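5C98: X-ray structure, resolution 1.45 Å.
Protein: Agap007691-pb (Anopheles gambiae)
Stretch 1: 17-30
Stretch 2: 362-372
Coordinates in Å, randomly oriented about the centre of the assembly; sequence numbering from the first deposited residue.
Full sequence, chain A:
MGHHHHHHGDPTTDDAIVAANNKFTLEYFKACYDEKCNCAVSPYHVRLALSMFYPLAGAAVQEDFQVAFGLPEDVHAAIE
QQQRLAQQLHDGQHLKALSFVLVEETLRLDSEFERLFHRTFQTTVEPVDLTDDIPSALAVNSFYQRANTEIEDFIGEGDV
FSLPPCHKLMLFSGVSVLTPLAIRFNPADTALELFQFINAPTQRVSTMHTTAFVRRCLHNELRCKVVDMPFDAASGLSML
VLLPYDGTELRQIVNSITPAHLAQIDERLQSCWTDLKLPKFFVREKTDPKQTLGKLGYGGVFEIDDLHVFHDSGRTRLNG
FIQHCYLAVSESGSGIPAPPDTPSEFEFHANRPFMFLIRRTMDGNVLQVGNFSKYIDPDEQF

Stretch 1, residues 17-30: IVAANNKFTLEYFK
Stretch 2, residues 362-372: MDGNVLQVGNF

How are the two backbones laid against each other? Residues 17-30 form one continuous α-helix, phi/psi near -63/-43, running on beyond both ends of the stretch. Stretch 2 begins as a loop and continues as a strand through Phe372. Helix and strand run nearly parallel, 10° apart in N-to-C direction, with axes 8.8 Å apart at closest approach. The register is set by CA pairs. Val18 CA lies 5.4 Å from Asn365 CA. Asn22 CA lies 5.9 Å from Val366 CA. Phe29 CA lies 7.2 Å from Val369 CA.

What does the loop offer the N-terminal part of the helical stretch? Asp363 (phi/psi -124/-1, chi1 p) accepts a hydrogen bond at OD1 from Asn365 N, 2.9 Å, which ties the turn together. Val18, chi1 t, packs against it, CG1 lying 3.6 Å from Asp363 O. Gly364 follows at 74/12, a positive phi that favours glycine; its carbonyl O receives Asn22 ND2 at 3.1 Å.

How do two helix asparagines read the backbone where the chain extends? Asn365 (-71/133, chi1 t) brings its amide end to the helix, and Asn21 ND2 donates to Asn365 OD1 at 2.8 Å. Asn21, chi1 t and chi2 64°, also donates from ND2 to Val366 O at 3.1 Å. Asn22, chi1 m and chi2 -13°, uses both ends of its amide: besides the ND2 bond to Gly364 O, its OD1 accepts from Val366 N at 2.9 Å. Asn22 OD1 and Asn365 OD1 come within 3.4 Å, but both are acceptors and do not bond.

What takes over from the amides at Val366? Val366 (-86/119, chi1 t) points toward the helix, and its CG1 meets Thr25 CG2 at 3.6 Å. Thr25, chi1 m, turns its OG1 back to Asn21 O, donating at 2.8 Å. A water donates to both Thr25 OG1 and Val366 O, each at 2.8 Å, bridging the stretches. Leu367 (-100/-25) and Gln368 (-158/144) then direct their CA-to-CB bonds away from the helix.

How does Phe29 close the far end? Val369 (-143/150, chi1 p) points toward the helix, its CG1 3.9 Å from Thr25 CG2. Its CG2 sits over a face of the Phe29 ring, 4.1 Å from the ring centroid and 19° off the normal, a CH-pi contact. Phe29 has chi1 t and chi2 57°. At the extended Gly370 (-175/-172), Phe29 CZ approaches Gly370 C to 3.7 Å. Asn371 (-146/153, chi1 p) places OD1 at the ring edge, 3.7 Å from Phe29 CZ.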

# COMPACT_ATOMS: atom_id res chain seq x y z
N ILE A 17 13.26 -11.28 5.62
CA ILE A 17 12.36 -10.13 5.73
C ILE A 17 11.42 -10.09 4.53
O ILE A 17 10.21 -9.86 4.68
CB ILE A 17 13.18 -8.83 5.84
CG1 ILE A 17 13.87 -8.74 7.20
CG2 ILE A 17 12.29 -7.61 5.64
CD1 ILE A 17 15.03 -7.75 7.25
N VAL A 18 11.95 -10.28 3.32
CA VAL A 18 11.11 -10.24 2.12
C VAL A 18 10.10 -11.38 2.13
O VAL A 18 8.93 -11.19 1.78
CB VAL A 18 11.97 -10.26 0.84
CG1 VAL A 18 11.08 -10.45 -0.41
CG2 VAL A 18 12.76 -9.01 0.73
N ALA A 19 10.55 -12.58 2.46
CA ALA A 19 9.62 -13.70 2.49
C ALA A 19 8.49 -13.44 3.48
O ALA A 19 7.32 -13.71 3.18
CB ALA A 19 10.36 -14.98 2.85
N ALA A 20 8.82 -12.88 4.64
CA ALA A 20 7.81 -12.66 5.66
C ALA A 20 6.89 -11.53 5.24
O ALA A 20 5.67 -11.61 5.42
CB ALA A 20 8.46 -12.36 7.00
N ASN A 21 7.45 -10.49 4.63
CA ASN A 21 6.62 -9.39 4.18
C ASN A 21 5.66 -9.82 3.09
O ASN A 21 4.50 -9.42 3.10
CB ASN A 21 7.44 -8.20 3.69
CG ASN A 21 6.56 -7.15 3.07
OD1 ASN A 21 5.71 -6.56 3.74
ND2 ASN A 21 6.70 -6.95 1.77
N ASN A 22 6.11 -10.64 2.15
CA ASN A 22 5.22 -11.06 1.07
C ASN A 22 4.08 -11.90 1.61
O ASN A 22 2.94 -11.73 1.18
CB ASN A 22 5.99 -11.77 -0.04
CG ASN A 22 6.81 -10.80 -0.87
OD1 ASN A 22 6.62 -9.59 -0.76
ND2 ASN A 22 7.71 -11.33 -1.69
N LYS A 23 4.36 -12.81 2.56
CA LYS A 23 3.30 -13.62 3.15
C LYS A 23 2.29 -12.74 3.87
O LYS A 23 1.07 -12.90 3.71
CB LYS A 23 3.88 -14.67 4.11
CG LYS A 23 2.84 -15.59 4.74
CD LYS A 23 3.49 -16.63 5.65
CE LYS A 23 2.46 -17.57 6.25
NZ LYS A 23 1.76 -16.96 7.41
N PHE A 24 2.78 -11.81 4.69
CA PHE A 24 1.88 -10.90 5.41
C PHE A 24 1.10 -10.01 4.44
O PHE A 24 -0.10 -9.78 4.62
CB PHE A 24 2.71 -10.08 6.40
CG PHE A 24 2.00 -8.90 6.96
CD1 PHE A 24 0.99 -9.04 7.90
CD2 PHE A 24 2.35 -7.62 6.56
CE1 PHE A 24 0.33 -7.90 8.39
CE2 PHE A 24 1.69 -6.51 7.07
CZ PHE A 24 0.68 -6.67 7.97
N THR A 25 1.75 -9.55 3.39
CA THR A 25 1.11 -8.67 2.41
C THR A 25 -0.10 -9.34 1.76
O THR A 25 -1.16 -8.73 1.64
CB THR A 25 2.13 -8.22 1.36
OG1 THR A 25 3.03 -7.30 1.96
CG2 THR A 25 1.48 -7.55 0.17
N LEU A 26 0.07 -10.59 1.33
CA LEU A 26 -1.04 -11.28 0.69
C LEU A 26 -2.15 -11.59 1.68
O LEU A 26 -3.33 -11.49 1.33
CB LEU A 26 -0.53 -12.53 -0.03
CG LEU A 26 0.44 -12.25 -1.17
CD1 LEU A 26 0.91 -13.60 -1.72
CD2 LEU A 26 -0.13 -11.33 -2.26
N GLU A 27 -1.81 -11.95 2.93
CA GLU A 27 -2.84 -12.17 3.94
C GLU A 27 -3.60 -10.88 4.23
O GLU A 27 -4.83 -10.88 4.33
CB GLU A 27 -2.20 -12.66 5.23
CG GLU A 27 -1.73 -14.12 5.16
CD GLU A 27 -0.87 -14.52 6.33
OE1 GLU A 27 -0.26 -13.63 6.98
OE2 GLU A 27 -0.78 -15.74 6.59
N TYR A 28 -2.88 -9.77 4.36
CA TYR A 28 -3.53 -8.49 4.61
C TYR A 28 -4.45 -8.12 3.46
O TYR A 28 -5.58 -7.66 3.67
CB TYR A 28 -2.43 -7.45 4.77
CG TYR A 28 -2.86 -6.06 5.19
CD1 TYR A 28 -3.42 -5.17 4.29
CD2 TYR A 28 -2.63 -5.61 6.48
CE1 TYR A 28 -3.75 -3.89 4.67
CE2 TYR A 28 -2.97 -4.34 6.86
CZ TYR A 28 -3.52 -3.49 5.97
OH TYR A 28 -3.84 -2.19 6.33
N PHE A 29 -3.98 -8.27 2.23
CA PHE A 29 -4.82 -7.92 1.09
C PHE A 29 -6.09 -8.76 1.05
O PHE A 29 -7.16 -8.24 0.77
CB PHE A 29 -4.05 -8.01 -0.22
CG PHE A 29 -4.83 -7.53 -1.41
CD1 PHE A 29 -5.35 -6.25 -1.42
CD2 PHE A 29 -5.10 -8.35 -2.47
CE1 PHE A 29 -6.10 -5.80 -2.49
CE2 PHE A 29 -5.84 -7.87 -3.53
CZ PHE A 29 -6.33 -6.61 -3.51
N LYS A 30 -5.98 -10.06 1.33
CA LYS A 30 -7.18 -10.90 1.37
C LYS A 30 -8.16 -10.40 2.41
O LYS A 30 -9.37 -10.54 2.24
CB LYS A 30 -6.81 -12.35 1.70
CG LYS A 30 -6.12 -13.03 0.58
CD LYS A 30 -5.55 -14.39 0.96
CE LYS A 30 -4.42 -14.70 0.00
NZ LYS A 30 -4.10 -16.12 0.03
N MET A 362 14.62 -6.28 -7.75
CA MET A 362 15.84 -6.96 -7.31
C MET A 362 15.54 -8.16 -6.42
O MET A 362 16.18 -9.21 -6.55
CB MET A 362 16.73 -5.96 -6.56
CG MET A 362 18.04 -6.54 -6.06
SD MET A 362 19.35 -6.41 -7.28
CE MET A 362 19.85 -4.70 -7.06
N ASP A 363 14.56 -8.03 -5.51
CA ASP A 363 14.30 -9.06 -4.51
C ASP A 363 12.86 -9.58 -4.51
O ASP A 363 12.55 -10.49 -3.73
CB ASP A 363 14.67 -8.55 -3.10
CG ASP A 363 13.91 -7.29 -2.71
OD1 ASP A 363 12.96 -6.96 -3.43
OD2 ASP A 363 14.25 -6.63 -1.69
N GLY A 364 11.99 -9.06 -5.37
CA GLY A 364 10.61 -9.50 -5.40
C GLY A 364 9.76 -9.02 -4.25
O GLY A 364 8.65 -9.53 -4.05
N ASN A 365 10.23 -8.07 -3.45
CA ASN A 365 9.44 -7.63 -2.32
C ASN A 365 8.24 -6.84 -2.81
O ASN A 365 8.38 -5.94 -3.62
CB ASN A 365 10.28 -6.76 -1.40
CG ASN A 365 9.70 -6.64 -0.02
OD1 ASN A 365 9.10 -7.57 0.49
ND2 ASN A 365 9.85 -5.47 0.59
N VAL A 366 7.07 -7.17 -2.27
CA VAL A 366 5.83 -6.51 -2.65
C VAL A 366 5.65 -5.24 -1.83
O VAL A 366 5.59 -5.30 -0.59
CB VAL A 366 4.63 -7.44 -2.50
CG1 VAL A 366 3.33 -6.69 -2.85
CG2 VAL A 366 4.81 -8.72 -3.35
N LEU A 367 5.60 -4.10 -2.51
CA LEU A 367 5.53 -2.80 -1.87
C LEU A 367 4.11 -2.23 -1.85
O LEU A 367 3.81 -1.37 -1.01
CB LEU A 367 6.46 -1.83 -2.61
CG LEU A 367 7.86 -2.35 -2.87
CD1 LEU A 367 8.66 -1.23 -3.51
CD2 LEU A 367 8.59 -2.87 -1.64
N GLN A 368 3.26 -2.64 -2.77
CA GLN A 368 1.90 -2.14 -2.88
C GLN A 368 1.13 -3.21 -3.62
O GLN A 368 1.68 -3.88 -4.50
CB GLN A 368 1.85 -0.83 -3.70
CG GLN A 368 0.63 -0.01 -3.45
CD GLN A 368 0.53 1.15 -4.44
OE1 GLN A 368 0.35 0.91 -5.64
NE2 GLN A 368 0.59 2.37 -3.97
N VAL A 369 -0.14 -3.41 -3.26
CA VAL A 369 -0.97 -4.43 -3.89
C VAL A 369 -2.38 -3.89 -3.99
O VAL A 369 -2.82 -3.09 -3.16
CB VAL A 369 -0.88 -5.74 -3.06
CG1 VAL A 369 -1.31 -5.52 -1.64
CG2 VAL A 369 -1.66 -6.85 -3.72
N GLY A 370 -3.11 -4.31 -5.01
CA GLY A 370 -4.45 -3.79 -5.18
C GLY A 370 -5.17 -4.47 -6.31
O GLY A 370 -4.73 -5.50 -6.83
N ASN A 371 -6.33 -3.91 -6.63
CA ASN A 371 -7.16 -4.43 -7.71
C ASN A 371 -7.87 -3.28 -8.39
O ASN A 371 -8.10 -2.23 -7.79
CB ASN A 371 -8.18 -5.45 -7.18
CG ASN A 371 -9.24 -4.82 -6.32
OD1 ASN A 371 -9.01 -4.57 -5.15
ND2 ASN A 371 -10.42 -4.60 -6.87
N PHE A 372 -8.19 -3.50 -9.67
CA PHE A 372 -8.97 -2.58 -10.47
C PHE A 372 -10.17 -3.34 -11.00
O PHE A 372 -10.04 -4.22 -11.87
CB PHE A 372 -8.11 -1.99 -11.59
CG PHE A 372 -8.81 -0.92 -12.35
CD1 PHE A 372 -9.01 0.30 -11.76
CD2 PHE A 372 -9.33 -1.15 -13.61
CE1 PHE A 372 -9.70 1.31 -12.43
CE2 PHE A 372 -10.02 -0.14 -14.28
CZ PHE A 372 -10.21 1.06 -13.70
O HOH W 1 3.34 -4.74 0.99